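Local atomic coordinates of afamin (Homo sapiens, PDB entry 6FAK), a protein that carries hydrophobic molecules in body fluids, binding vitamin E and keeping lipidated Wnt proteins soluble and active. Residues 28-33 with 250-254; 32-36 with 104-109; 115-119 with 144-148. Residue numbers count along the deposited sequence, not the author numbering.

Interaction 1 of 3, residues 28-33 with 250-254; sequences IAFAQY and EGDVV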
ATOM      1  N   ILE A  28       7.286  16.607   7.029  1.00 26.83           N
ATOM      2  CA  ILE A  28       6.782  15.263   6.743  1.00 26.05           C
ATOM      3  C   ILE A  28       6.596  14.503   8.084  1.00 25.37           C
ATOM      4  O   ILE A  28       5.519  13.992   8.349  1.00 24.77           O
ATOM      5  CB  ILE A  28       7.722  14.438   5.865  1.00 26.24           C
ATOM      6  CG1 ILE A  28       7.768  15.009   4.429  1.00 26.90           C
ATOM      7  CG2 ILE A  28       7.268  12.983   5.803  1.00 25.64           C
ATOM      8  CD1 ILE A  28       8.734  14.328   3.492  1.00 27.71           C
ATOM      9  N   ALA A  29       7.630  14.484   8.918  1.00 25.05           N
ATOM     10  CA  ALA A  29       7.549  13.730  10.201  1.00 25.10           C
ATOM     11  C   ALA A  29       6.378  14.224  11.101  1.00 24.62           C
ATOM     12  O   ALA A  29       5.613  13.442  11.637  1.00 24.18           O
ATOM     13  CB  ALA A  29       8.860  13.853  10.955  1.00 25.48           C
ATOM     14  N   PHE A  30       6.329  15.538  11.287  1.00 24.83           N
ATOM     15  CA  PHE A  30       5.371  16.166  12.168  1.00 25.07           C
ATOM     16  C   PHE A  30       3.955  15.942  11.666  1.00 24.30           C
ATOM     17  O   PHE A  30       3.112  15.472  12.432  1.00 24.01           O
ATOM     18  CB  PHE A  30       5.668  17.652  12.318  1.00 26.22           C
ATOM     19  CG  PHE A  30       4.937  18.346  13.449  1.00 26.86           C
ATOM     20  CD1 PHE A  30       4.186  17.687  14.398  1.00 27.17           C
ATOM     21  CD2 PHE A  30       5.056  19.708  13.566  1.00 28.23           C
ATOM     22  CE1 PHE A  30       3.560  18.371  15.441  1.00 27.75           C
ATOM     23  CE2 PHE A  30       4.397  20.438  14.566  1.00 28.66           C
ATOM     24  CZ  PHE A  30       3.667  19.755  15.538  1.00 28.53           C
ATOM     25  N   ALA A  31       3.765  16.140  10.363  1.00 23.84           N
ATOM     26  CA  ALA A  31       2.445  15.986   9.722  1.00 23.56           C
ATOM     27  C   ALA A  31       1.945  14.570   9.765  1.00 23.04           C
ATOM     28  O   ALA A  31       0.737  14.343   9.926  1.00 22.92           O
ATOM     29  CB  ALA A  31       2.477  16.514   8.285  1.00 23.71           C
ATOM     30  N   GLN A  32       2.854  13.593   9.629  1.00 22.60           N
ATOM     31  CA  GLN A  32       2.442  12.175   9.710  1.00 22.34           C
ATOM     32  C   GLN A  32       2.111  11.738  11.146  1.00 22.25           C
ATOM     33  O   GLN A  32       1.145  11.021  11.344  1.00 22.29           O
ATOM     34  CB  GLN A  32       3.515  11.237   9.124  1.00 22.12           C
ATOM     35  CG  GLN A  32       3.747  11.445   7.642  1.00 22.22           C
ATOM     36  CD  GLN A  32       4.668  10.402   7.045  1.00 22.35           C
ATOM     37  OE1 GLN A  32       5.737  10.113   7.617  1.00 22.50           O
ATOM     38  NE2 GLN A  32       4.287   9.876   5.858  1.00 22.39           N
ATOM     39  N   TYR A  33       2.949  12.121  12.117  1.00 22.33           N
ATOM     40  CA  TYR A  33       2.711  11.791  13.497  1.00 22.39           C
ATOM     41  C   TYR A  33       1.501  12.494  14.122  1.00 22.55           C
ATOM     42  O   TYR A  33       0.790  11.910  14.949  1.00 22.60           O
ATOM     43  CB  TYR A  33       3.982  12.035  14.326  1.00 22.65           C
ATOM     44  CG  TYR A  33       4.999  10.888  14.210  1.00 22.65           C
ATOM     45  CD1 TYR A  33       4.641   9.566  14.501  1.00 22.60           C
ATOM     46  CD2 TYR A  33       6.306  11.132  13.878  1.00 22.84           C
ATOM     47  CE1 TYR A  33       5.569   8.537  14.434  1.00 22.61           C
ATOM     48  CE2 TYR A  33       7.246  10.103  13.793  1.00 22.84           C
ATOM     49  CZ  TYR A  33       6.866   8.828  14.077  1.00 22.77           C
ATOM     50  OH  TYR A  33       7.803   7.818  14.011  1.00 22.96           O
ATOM     51  N   GLU A 250       8.315   2.512  11.322  1.00 25.22           N
ATOM     52  CA  GLU A 250       8.164   3.311  12.507  1.00 25.85           C
ATOM     53  C   GLU A 250       7.693   4.731  12.232  1.00 25.25           C
ATOM     54  O   GLU A 250       6.929   5.298  13.009  1.00 24.97           O
ATOM     55  CB  GLU A 250       9.462   3.321  13.333  1.00 27.03           C
ATOM     56  CG  GLU A 250       9.356   4.254  14.520  1.00 28.60           C
ATOM     57  CD  GLU A 250      10.574   4.348  15.384  1.00 29.98           C
ATOM     58  OE1 GLU A 250      11.521   3.519  15.246  1.00 30.43           O
ATOM     59  OE2 GLU A 250      10.503   5.291  16.237  1.00 30.79           O
ATOM     60  N   GLY A 251       8.166   5.309  11.138  1.00 25.07           N
ATOM     61  CA  GLY A 251       7.949   6.685  10.834  1.00 25.18           C
ATOM     62  C   GLY A 251       9.140   7.592  11.125  1.00 25.65           C
ATOM     63  O   GLY A 251       8.994   8.780  11.078  1.00 25.55           O
ATOM     64  N   ASP A 252      10.308   7.017  11.403  1.00 26.19           N
ATOM     65  CA  ASP A 252      11.487   7.776  11.704  1.00 27.19           C
ATOM     66  C   ASP A 252      12.066   8.275  10.349  1.00 27.16           C
ATOM     67  O   ASP A 252      12.830   7.560   9.680  1.00 27.18           O
ATOM     68  CB  ASP A 252      12.464   6.897  12.487  1.00 28.28           C
ATOM     69  CG  ASP A 252      13.722   7.658  12.917  1.00 29.73           C
ATOM     70  OD1 ASP A 252      14.092   8.702  12.317  1.00 29.55           O
ATOM     71  OD2 ASP A 252      14.323   7.166  13.866  1.00 33.37           O
ATOM     72  N   VAL A 253      11.709   9.490   9.971  0.51 27.07           N
ATOM     73  CA  VAL A 253      12.014  10.004   8.609  0.51 27.45           C
ATOM     74  C   VAL A 253      13.514  10.098   8.308  0.51 27.91           C
ATOM     75  O   VAL A 253      13.955   9.679   7.241  0.51 27.76           O
ATOM     76  CB  VAL A 253      11.296  11.330   8.300  0.51 27.60           C
ATOM     77  CG1 VAL A 253       9.789  11.145   8.359  0.51 27.24           C
ATOM     78  CG2 VAL A 253      11.736  12.446   9.253  0.51 28.25           C
ATOM     79  N   VAL A 254      14.288  10.601   9.270  1.00 28.56           N
ATOM     80  CA  VAL A 254      15.758  10.669   9.145  1.00 29.66           C
ATOM     81  C   VAL A 254      16.422   9.288   8.992  1.00 29.88           C
ATOM     82  O   VAL A 254      17.200   9.065   8.067  1.00 30.14           O
ATOM     83  CB  VAL A 254      16.392  11.460  10.332  1.00 30.44           C
ATOM     84  CG1 VAL A 254      17.906  11.442  10.254  1.00 31.78           C
ATOM     85  CG2 VAL A 254      15.883  12.891  10.321  1.00 31.17           C
TER
HETATM   86  O   HOH W   1       6.400   9.712  10.348  1.00 26.14           O
HETATM   87  O   HOH W   2       8.056   6.507  16.652  1.00 22.59           O

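Interaction 2 of 3, residues 32-36 with 104-109; sequences QYVQE and FFYNKK. With NAG (2-acetamido-2-deoxy-beta-D-glucopyranose), chain B.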
ATOM      1  N   GLN A  32       2.854  13.593   9.629  1.00 22.60           N
ATOM      2  CA  GLN A  32       2.442  12.175   9.710  1.00 22.34           C
ATOM      3  C   GLN A  32       2.111  11.738  11.146  1.00 22.25           C
ATOM      4  O   GLN A  32       1.145  11.021  11.344  1.00 22.29           O
ATOM      5  CB  GLN A  32       3.515  11.237   9.124  1.00 22.12           C
ATOM      6  CG  GLN A  32       3.747  11.445   7.642  1.00 22.22           C
ATOM      7  CD  GLN A  32       4.668  10.402   7.045  1.00 22.35           C
ATOM      8  OE1 GLN A  32       5.737  10.113   7.617  1.00 22.50           O
ATOM      9  NE2 GLN A  32       4.287   9.876   5.858  1.00 22.39           N
ATOM     10  N   TYR A  33       2.949  12.121  12.117  1.00 22.33           N
ATOM     11  CA  TYR A  33       2.711  11.791  13.497  1.00 22.39           C
ATOM     12  C   TYR A  33       1.501  12.494  14.122  1.00 22.55           C
ATOM     13  O   TYR A  33       0.790  11.910  14.949  1.00 22.60           O
ATOM     14  CB  TYR A  33       3.982  12.035  14.326  1.00 22.65           C
ATOM     15  CG  TYR A  33       4.999  10.888  14.210  1.00 22.65           C
ATOM     16  CD1 TYR A  33       4.641   9.566  14.501  1.00 22.60           C
ATOM     17  CD2 TYR A  33       6.306  11.132  13.878  1.00 22.84           C
ATOM     18  CE1 TYR A  33       5.569   8.537  14.434  1.00 22.61           C
ATOM     19  CE2 TYR A  33       7.246  10.103  13.793  1.00 22.84           C
ATOM     20  CZ  TYR A  33       6.866   8.828  14.077  1.00 22.77           C
ATOM     21  OH  TYR A  33       7.803   7.818  14.011  1.00 22.96           O
ATOM     22  N   VAL A  34       1.285  13.752  13.750  1.00 22.71           N
ATOM     23  CA  VAL A  34       0.265  14.613  14.388  1.00 22.97           C
ATOM     24  C   VAL A  34      -0.518  15.234  13.242  1.00 23.37           C
ATOM     25  O   VAL A  34      -0.254  16.368  12.774  1.00 23.48           O
ATOM     26  CB  VAL A  34       0.882  15.692  15.325  1.00 23.37           C
ATOM     27  CG1 VAL A  34      -0.226  16.368  16.123  1.00 23.69           C
ATOM     28  CG2 VAL A  34       1.895  15.097  16.302  1.00 23.35           C
ATOM     29  N   GLN A  35      -1.421  14.430  12.724  1.00 23.54           N
ATOM     30  CA  GLN A  35      -2.098  14.749  11.486  1.00 24.02           C
ATOM     31  C   GLN A  35      -3.106  15.900  11.647  1.00 24.89           C
ATOM     32  O   GLN A  35      -3.553  16.444  10.654  1.00 24.93           O
ATOM     33  CB  GLN A  35      -2.819  13.492  10.955  1.00 23.72           C
ATOM     34  CG  GLN A  35      -1.859  12.412  10.472  1.00 23.35           C
ATOM     35  CD  GLN A  35      -2.524  11.098  10.452  1.00 23.29           C
ATOM     36  OE1 GLN A  35      -2.541  10.436  11.466  1.00 23.24           O
ATOM     37  NE2 GLN A  35      -3.144  10.733   9.317  1.00 23.49           N
ATOM     38  N   GLU A  36      -3.465  16.210  12.891  1.00 26.11           N
ATOM     39  CA  GLU A  36      -4.333  17.365  13.234  1.00 27.81           C
ATOM     40  C   GLU A  36      -3.568  18.672  13.353  1.00 28.35           C
ATOM     41  O   GLU A  36      -4.199  19.747  13.380  1.00 29.07           O
ATOM     42  CB  GLU A  36      -5.088  17.141  14.572  1.00 28.93           C
ATOM     43  CG  GLU A  36      -5.826  15.821  14.672  1.00 30.03           C
ATOM     44  CD  GLU A  36      -4.921  14.590  15.071  1.00 31.07           C
ATOM     45  OE1 GLU A  36      -3.653  14.731  15.180  1.00 30.61           O
ATOM     46  OE2 GLU A  36      -5.497  13.468  15.272  1.00 31.88           O
ATOM     47  N   PHE A 104       3.777   7.059  19.612  1.00 26.79           N
ATOM     48  CA  PHE A 104       3.710   7.964  18.448  1.00 26.46           C
ATOM     49  C   PHE A 104       3.295   7.223  17.146  1.00 25.20           C
ATOM     50  O   PHE A 104       2.465   7.710  16.367  1.00 24.27           O
ATOM     51  CB  PHE A 104       5.017   8.745  18.260  1.00 27.63           C
ATOM     52  CG  PHE A 104       4.994  10.095  18.902  1.00 29.07           C
ATOM     53  CD1 PHE A 104       4.202  11.112  18.375  1.00 30.37           C
ATOM     54  CD2 PHE A 104       5.685  10.345  20.068  1.00 29.49           C
ATOM     55  CE1 PHE A 104       4.171  12.371  18.983  1.00 32.50           C
ATOM     56  CE2 PHE A 104       5.663  11.602  20.680  1.00 30.54           C
ATOM     57  CZ  PHE A 104       4.918  12.623  20.135  1.00 30.80           C
ATOM     58  N   PHE A 105       3.878   6.043  16.964  1.00 24.63           N
ATOM     59  CA  PHE A 105       3.500   5.153  15.899  1.00 24.64           C
ATOM     60  C   PHE A 105       2.024   4.746  15.936  1.00 25.02           C
ATOM     61  O   PHE A 105       1.358   4.778  14.900  1.00 24.53           O
ATOM     62  CB  PHE A 105       4.417   3.928  15.888  1.00 24.48           C
ATOM     63  CG  PHE A 105       3.982   2.863  14.954  1.00 24.35           C
ATOM     64  CD1 PHE A 105       4.216   2.981  13.603  1.00 24.32           C
ATOM     65  CD2 PHE A 105       3.390   1.699  15.418  1.00 24.61           C
ATOM     66  CE1 PHE A 105       3.814   1.974  12.726  1.00 24.24           C
ATOM     67  CE2 PHE A 105       2.987   0.700  14.544  1.00 24.65           C
ATOM     68  CZ  PHE A 105       3.213   0.850  13.206  1.00 24.54           C
ATOM     69  N   TYR A 106       1.535   4.329  17.115  1.00 25.78           N
ATOM     70  CA  TYR A 106       0.134   4.035  17.301  1.00 27.30           C
ATOM     71  C   TYR A 106      -0.809   5.235  17.140  1.00 27.52           C
ATOM     72  O   TYR A 106      -1.992   5.006  16.901  1.00 28.06           O
ATOM     73  CB  TYR A 106      -0.170   3.312  18.628  1.00 29.96           C
ATOM     74  CG  TYR A 106       0.372   1.906  18.708  1.00 33.21           C
ATOM     75  CD1 TYR A 106       0.207   1.025  17.657  1.00 35.36           C
ATOM     76  CD2 TYR A 106       1.021   1.437  19.850  1.00 36.84           C
ATOM     77  CE1 TYR A 106       0.701  -0.258  17.712  1.00 36.71           C
ATOM     78  CE2 TYR A 106       1.516   0.132  19.916  1.00 38.41           C
ATOM     79  CZ  TYR A 106       1.362  -0.699  18.828  1.00 39.19           C
ATOM     80  OH  TYR A 106       1.798  -2.012  18.840  1.00 44.57           O
ATOM     81  N   ASN A 107      -0.304   6.453  17.277  1.00 26.79           N
ATOM     82  CA  ASN A 107      -1.078   7.672  17.108  1.00 27.41           C
ATOM     83  C   ASN A 107      -1.479   7.970  15.659  1.00 26.74           C
ATOM     84  O   ASN A 107      -2.406   8.753  15.425  1.00 26.85           O
ATOM     85  CB  ASN A 107      -0.280   8.862  17.666  1.00 27.79           C
ATOM     86  CG  ASN A 107      -1.159  10.108  17.927  1.00 27.94           C
ATOM     87  OD1 ASN A 107      -2.114  10.000  18.634  1.00 29.03           O
ATOM     88  ND2 ASN A 107      -0.794  11.269  17.363  1.00 26.98           N
ATOM     89  N   LYS A 108      -0.782   7.385  14.669  1.00 26.07           N
ATOM     90  CA  LYS A 108      -1.127   7.631  13.255  1.00 25.71           C
ATOM     91  C   LYS A 108      -2.488   7.063  12.959  1.00 26.12           C
ATOM     92  O   LYS A 108      -2.816   5.971  13.442  1.00 25.93           O
ATOM     93  CB  LYS A 108      -0.071   7.016  12.318  1.00 25.19           C
ATOM     94  CG  LYS A 108       1.253   7.733  12.478  1.00 24.47           C
ATOM     95  CD  LYS A 108       2.293   7.242  11.499  1.00 24.16           C
ATOM     96  CE  LYS A 108       3.573   8.062  11.546  1.00 23.82           C
ATOM     97  NZ  LYS A 108       4.362   7.736  10.336  1.00 23.80           N
ATOM     98  N   LYS A 109      -3.277   7.793  12.173  1.00 26.76           N
ATOM     99  CA  LYS A 109      -4.603   7.328  11.723  1.00 28.28           C
ATOM    100  C   LYS A 109      -4.607   7.066  10.233  1.00 28.62           C
ATOM    101  O   LYS A 109      -4.341   7.998   9.434  1.00 27.19           O
ATOM    102  CB  LYS A 109      -5.664   8.399  12.019  1.00 29.67           C
ATOM    103  CG  LYS A 109      -5.879   8.623  13.522  1.00 31.22           C
ATOM    104  CD  LYS A 109      -5.284   9.963  13.924  1.00 33.18           C
ATOM    105  CE  LYS A 109      -5.104  10.099  15.425  1.00 33.20           C
ATOM    106  NZ  LYS A 109      -4.201  11.227  15.633  1.00 33.10           N
TER
HETATM  107  C1  NAG B   1      -1.197  -6.714  16.968  1.00 51.49           C
HETATM  108  C2  NAG B   1      -0.709  -6.192  18.314  1.00 62.91           C
HETATM  109  C3  NAG B   1       0.776  -6.483  18.486  1.00 63.42           C
HETATM  110  C4  NAG B   1       1.038  -7.968  18.280  1.00 61.35           C
HETATM  111  C5  NAG B   1       0.439  -8.453  16.957  1.00 56.34           C
HETATM  112  C6  NAG B   1       0.601  -9.962  16.800  1.00 56.86           C
HETATM  113  C7  NAG B   1      -1.412  -4.190  19.562  1.00 82.37           C
HETATM  114  C8  NAG B   1      -1.635  -5.081  20.754  1.00 79.81           C
HETATM  115  N2  NAG B   1      -0.974  -4.765  18.432  1.00 71.30           N
HETATM  116  O3  NAG B   1       1.206  -6.086  19.798  1.00 63.18           O
HETATM  117  O4  NAG B   1       2.450  -8.215  18.307  1.00 68.80           O
HETATM  118  O5  NAG B   1      -0.957  -8.122  16.885  1.00 49.41           O
HETATM  119  O6  NAG B   1      -0.120 -10.640  17.836  1.00 59.92           O
HETATM  120  O7  NAG B   1      -1.625  -2.990  19.622  1.00 92.10           O
HETATM  121  O   HOH W   1       6.400   9.712  10.348  1.00 26.14           O
HETATM  122  O   HOH W   3      -1.792  11.711  13.851  1.00 20.47           O
HETATM  123  O   HOH W   4      -2.534  13.586  17.392  1.00 25.55           O

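Interaction 3 of 3, residues 115-119 with 144-148; sequences LPPFP and EVARR. With NA (sodium ion), chain F.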
ATOM      1  N   LEU A 115      -9.998  15.014   7.975  1.00 31.37           N
ATOM      2  CA  LEU A 115      -9.413  16.171   7.303  1.00 31.59           C
ATOM      3  C   LEU A 115     -10.351  16.722   6.239  1.00 33.82           C
ATOM      4  O   LEU A 115     -11.093  15.951   5.623  1.00 34.45           O
ATOM      5  CB  LEU A 115      -8.071  15.781   6.666  1.00 30.43           C
ATOM      6  CG  LEU A 115      -6.986  15.481   7.750  1.00 30.17           C
ATOM      7  CD1 LEU A 115      -5.671  15.105   7.111  1.00 29.87           C
ATOM      8  CD2 LEU A 115      -6.764  16.605   8.740  1.00 30.74           C
ATOM      9  N   PRO A 116     -10.284  18.041   5.956  1.00 35.70           N
ATOM     10  CA  PRO A 116     -11.075  18.594   4.866  1.00 36.44           C
ATOM     11  C   PRO A 116     -10.664  18.041   3.507  1.00 38.16           C
ATOM     12  O   PRO A 116      -9.605  17.408   3.379  1.00 36.80           O
ATOM     13  CB  PRO A 116     -10.750  20.094   4.915  1.00 36.92           C
ATOM     14  CG  PRO A 116      -9.416  20.170   5.506  1.00 36.57           C
ATOM     15  CD  PRO A 116      -9.317  19.020   6.482  1.00 35.29           C
ATOM     16  N   PRO A 117     -11.491  18.289   2.490  1.00 43.15           N
ATOM     17  CA  PRO A 117     -11.065  17.943   1.139  1.00 44.91           C
ATOM     18  C   PRO A 117      -9.726  18.654   0.839  1.00 42.71           C
ATOM     19  O   PRO A 117      -9.497  19.760   1.301  1.00 41.59           O
ATOM     20  CB  PRO A 117     -12.190  18.495   0.240  1.00 45.27           C
ATOM     21  CG  PRO A 117     -13.312  18.879   1.143  1.00 47.52           C
ATOM     22  CD  PRO A 117     -12.734  19.102   2.507  1.00 45.33           C
ATOM     23  N   PHE A 118      -8.836  17.988   0.139  1.00 42.15           N
ATOM     24  CA  PHE A 118      -7.521  18.575  -0.169  1.00 43.60           C
ATOM     25  C   PHE A 118      -7.645  20.020  -0.678  1.00 44.84           C
ATOM     26  O   PHE A 118      -8.365  20.248  -1.650  1.00 47.92           O
ATOM     27  CB  PHE A 118      -6.838  17.719  -1.234  1.00 42.61           C
ATOM     28  CG  PHE A 118      -5.378  17.939  -1.310  1.00 42.82           C
ATOM     29  CD1 PHE A 118      -4.854  19.110  -1.893  1.00 43.52           C
ATOM     30  CD2 PHE A 118      -4.506  17.007  -0.768  1.00 41.07           C
ATOM     31  CE1 PHE A 118      -3.485  19.320  -1.946  1.00 41.97           C
ATOM     32  CE2 PHE A 118      -3.131  17.214  -0.833  1.00 42.77           C
ATOM     33  CZ  PHE A 118      -2.620  18.367  -1.421  1.00 41.63           C
ATOM     34  N   PRO A 119      -6.939  20.998  -0.055  1.00 44.99           N
ATOM     35  CA  PRO A 119      -7.161  22.389  -0.521  1.00 49.75           C
ATOM     36  C   PRO A 119      -6.535  22.679  -1.903  1.00 56.49           C
ATOM     37  O   PRO A 119      -5.323  22.887  -2.007  1.00 61.89           O
ATOM     38  CB  PRO A 119      -6.508  23.256   0.571  1.00 45.86           C
ATOM     39  CG  PRO A 119      -5.471  22.376   1.171  1.00 44.33           C
ATOM     40  CD  PRO A 119      -5.911  20.933   1.004  1.00 42.67           C
ATOM     41  N   GLU A 144       0.246  18.970   3.371  1.00 27.18           N
ATOM     42  CA  GLU A 144      -1.096  18.506   3.071  1.00 27.49           C
ATOM     43  C   GLU A 144      -1.062  17.056   2.597  1.00 26.51           C
ATOM     44  O   GLU A 144      -1.935  16.233   2.997  1.00 26.30           O
ATOM     45  CB  GLU A 144      -1.815  19.423   2.059  1.00 29.54           C
ATOM     46  CG  GLU A 144      -2.087  20.883   2.530  1.00 31.42           C
ATOM     47  CD  GLU A 144      -3.090  21.058   3.668  1.00 34.53           C
ATOM     48  OE1 GLU A 144      -3.663  20.062   4.150  1.00 34.57           O
ATOM     49  OE2 GLU A 144      -3.315  22.238   4.089  1.00 37.14           O
ATOM     50  N   VAL A 145      -0.023  16.701   1.843  1.00 25.53           N
ATOM     51  CA  VAL A 145       0.155  15.320   1.391  1.00 25.07           C
ATOM     52  C   VAL A 145       0.506  14.365   2.538  1.00 24.25           C
ATOM     53  O   VAL A 145      -0.105  13.302   2.687  1.00 24.07           O
ATOM     54  CB  VAL A 145       1.152  15.244   0.212  1.00 25.65           C
ATOM     55  CG1 VAL A 145       1.328  13.803  -0.224  1.00 25.76           C
ATOM     56  CG2 VAL A 145       0.577  16.009  -0.989  1.00 26.49           C
ATOM     57  N   ALA A 146       1.455  14.750   3.391  1.00 23.90           N
ATOM     58  CA  ALA A 146       1.944  13.867   4.445  1.00 23.51           C
ATOM     59  C   ALA A 146       0.895  13.544   5.521  1.00 23.43           C
ATOM     60  O   ALA A 146       0.756  12.407   5.927  1.00 23.17           O
ATOM     61  CB  ALA A 146       3.172  14.453   5.087  1.00 23.56           C
ATOM     62  N   ARG A 147       0.108  14.537   5.929  1.00 23.54           N
ATOM     63  CA  ARG A 147      -0.952  14.291   6.918  1.00 23.66           C
ATOM     64  C   ARG A 147      -2.033  13.377   6.385  1.00 23.69           C
ATOM     65  O   ARG A 147      -2.651  12.651   7.171  1.00 23.51           O
ATOM     66  CB  ARG A 147      -1.544  15.613   7.475  1.00 24.01           C
ATOM     67  CG  ARG A 147      -2.266  16.488   6.448  1.00 24.53           C
ATOM     68  CD  ARG A 147      -2.268  17.974   6.858  1.00 25.19           C
ATOM     69  NE  ARG A 147      -2.914  18.153   8.164  1.00 25.66           N
ATOM     70  CZ  ARG A 147      -4.029  18.824   8.403  1.00 26.24           C
ATOM     71  NH1 ARG A 147      -4.654  19.466   7.414  1.00 26.72           N
ATOM     72  NH2 ARG A 147      -4.530  18.850   9.633  1.00 26.28           N
ATOM     73  N   ARG A 148      -2.205  13.358   5.061  1.00 23.93           N
ATOM     74  CA  ARG A 148      -3.173  12.453   4.423  1.00 24.31           C
ATOM     75  C   ARG A 148      -2.586  11.097   4.033  1.00 23.97           C
ATOM     76  O   ARG A 148      -3.338  10.218   3.650  1.00 24.11           O
ATOM     77  CB  ARG A 148      -3.803  13.105   3.197  1.00 24.96           C
ATOM     78  CG  ARG A 148      -4.819  14.211   3.544  1.00 25.67           C
ATOM     79  CD  ARG A 148      -5.173  15.082   2.320  1.00 26.75           C
ATOM     80  NE  ARG A 148      -6.143  16.125   2.697  1.00 27.62           N
ATOM     81  CZ  ARG A 148      -5.839  17.270   3.274  1.00 27.95           C
ATOM     82  NH1 ARG A 148      -4.559  17.617   3.465  1.00 27.95           N
ATOM     83  NH2 ARG A 148      -6.813  18.088   3.684  1.00 28.46           N
TER
HETATM   84 NA    NA F 802     -13.513  15.218   5.698  1.00 45.69          NA
HETATM   85  O   HOH W   5      -8.646  15.055   2.415  1.00 44.57           O
HETATM   86  O   HOH W   6     -13.063  14.667   3.452  1.00 46.34           O

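Interaction 1 of 3, residues 28-33 with 250-254
Val-253 lays its two methyl groups against one face of helix 22-33: CG2 sits 3.6 Å from Ala-29 CB, and CG1 is 4.0 Å from Ile-28 CG2. The small alanine lets the backbones come close, with the CA atoms of Ala-29 and Val-253 6.0 Å apart. One turn on, Tyr-33 extends its ring past this apolar patch, and its OH donates a hydrogen bond to Glu-250 O at 2.8 Å. That carbonyl belongs to the end of helix 231-250, which closes in a Schellman motif with Gly-251 as C-prime. At the backbone angles of Gly-251 a CB would jam against the carbonyl of Glu-250 and run into Tyr-33 OH. Asp-252 then N-caps helix 253-268, its OD1 accepting from Gln-255 N. Water 1 links Gln-32 OE1 (2.8 Å) to Gly-251 O (2.9 Å), while Gln-32 NE2 is held by Asn-149 O and Val-152 O. Glu-250 OE2 accepts from Asn-70 ND2 while OE1 makes a salt bridge with Arg-101. The contact joins the first albumin domain to the second, whose residues 250-254 belong to the hydrophobic-ligand pocket region; helix 69-78 packs on Ala-29 and Tyr-33, helix 154-171 on Ile-28 and Val-253.

Interaction 2 of 3, residues 32-36 with 104-109
Within the helical first albumin domain, the C-terminal end of helix 22-33 and the residues leading out of it pack against the end of helix 97-106 and the chain that follows. Gln-35 uses its whole amide: OE1 accepts from Lys-109 N at 2.8 Å, and NE2 donates to Lys-109 O at 3.0 Å, so one side chain pairs with both backbone groups of one residue. Tyr-33 O receives Asn-107 ND2 at 3.0 Å, and water 3 lies 2.8 Å from Tyr-33 O, also bonding Gln-35 and Lys-109 NZ. Gln-32 O is buried without a polar partner. Lys-108 NZ donates to Pro-150 O and to water 1, and lies over the Tyr-33 ring in a cation-pi contact, 4.6 Å from the centroid. Phe-104 turns its edge to the face of that ring, completing a T-shaped pair. Farther out, Lys-109 NZ meets Glu-36 OE2 in a 2.6 Å salt bridge, while water 4 lies 2.7 Å from Glu-36 OE1.

Interaction 3 of 3, residues 115-119 with 144-148
This is a partly buried contact between a proline-rich loop and the C-terminal part of helix 134-148, in the first albumin domain, with arginine chemistry at its heart. Arg-148 reaches out from the helix into the curve of the loop, where its NH2 donates an almost linear hydrogen bond to Pro-116 O at 2.9 Å. Water 5 joins the same two residues a second time, 2.7 Å from both Arg-148 NE and Pro-116 O. The guanidinium is sandwiched: Leu-115 CB lies over one face, Phe-118 CA and Pro-119 CD over the other. Its remaining nitrogen, NH1, turns back to its own helix, to Glu-144 O at 3.0 Å and Glu-144 OE1 at 2.7 Å.

Glu-144, Arg-147 and Arg-148 make up a salt-bridge network along one side of the helix, although Arg-147 NH1 to Glu-144 OE1 is weak at 3.5 Å. The NH2 of Arg-147 bonds to Gln-35 O, and Leu-115 CD2 rests on its guanidinium face, 3.3 Å from NH2. The loop, which connects helix 97-106 to helix 123-132, thereby closes back on the helix one beyond. Phe-118 adds apolar packing, with CZ 3.7 Å from Glu-144 CB and CE2 3.9 Å from Val-145 CG2. On the loop's outer side, Leu-115 O binds a sodium ion at 2.5 Å, together with Gly-113 O and water 6 at 2.4 Å.

How the interactions relate
Interactions 1 and 2 are both buried and share Gln-32 and Tyr-33, so the end of helix 22-33 is used twice: interaction 1 crosses to the second albumin domain, while interaction 2 stays within the first. Water 1 belongs to both. Interaction 3 is partly exposed and has no residue in common with them, yet it touches each: Ala-146 packs on Ala-31 beside interaction 1, and Arg-147 reaches Gln-35 O of interaction 2. The chemistry follows the setting. Small aliphatic contacts and one tyrosine bond serve the interdomain seam; interaction 2 relies on aromatic, cation-pi and amide pairing with a Glu-Lys salt bridge at its outer end; charged arginines with prolines serve the more open loop.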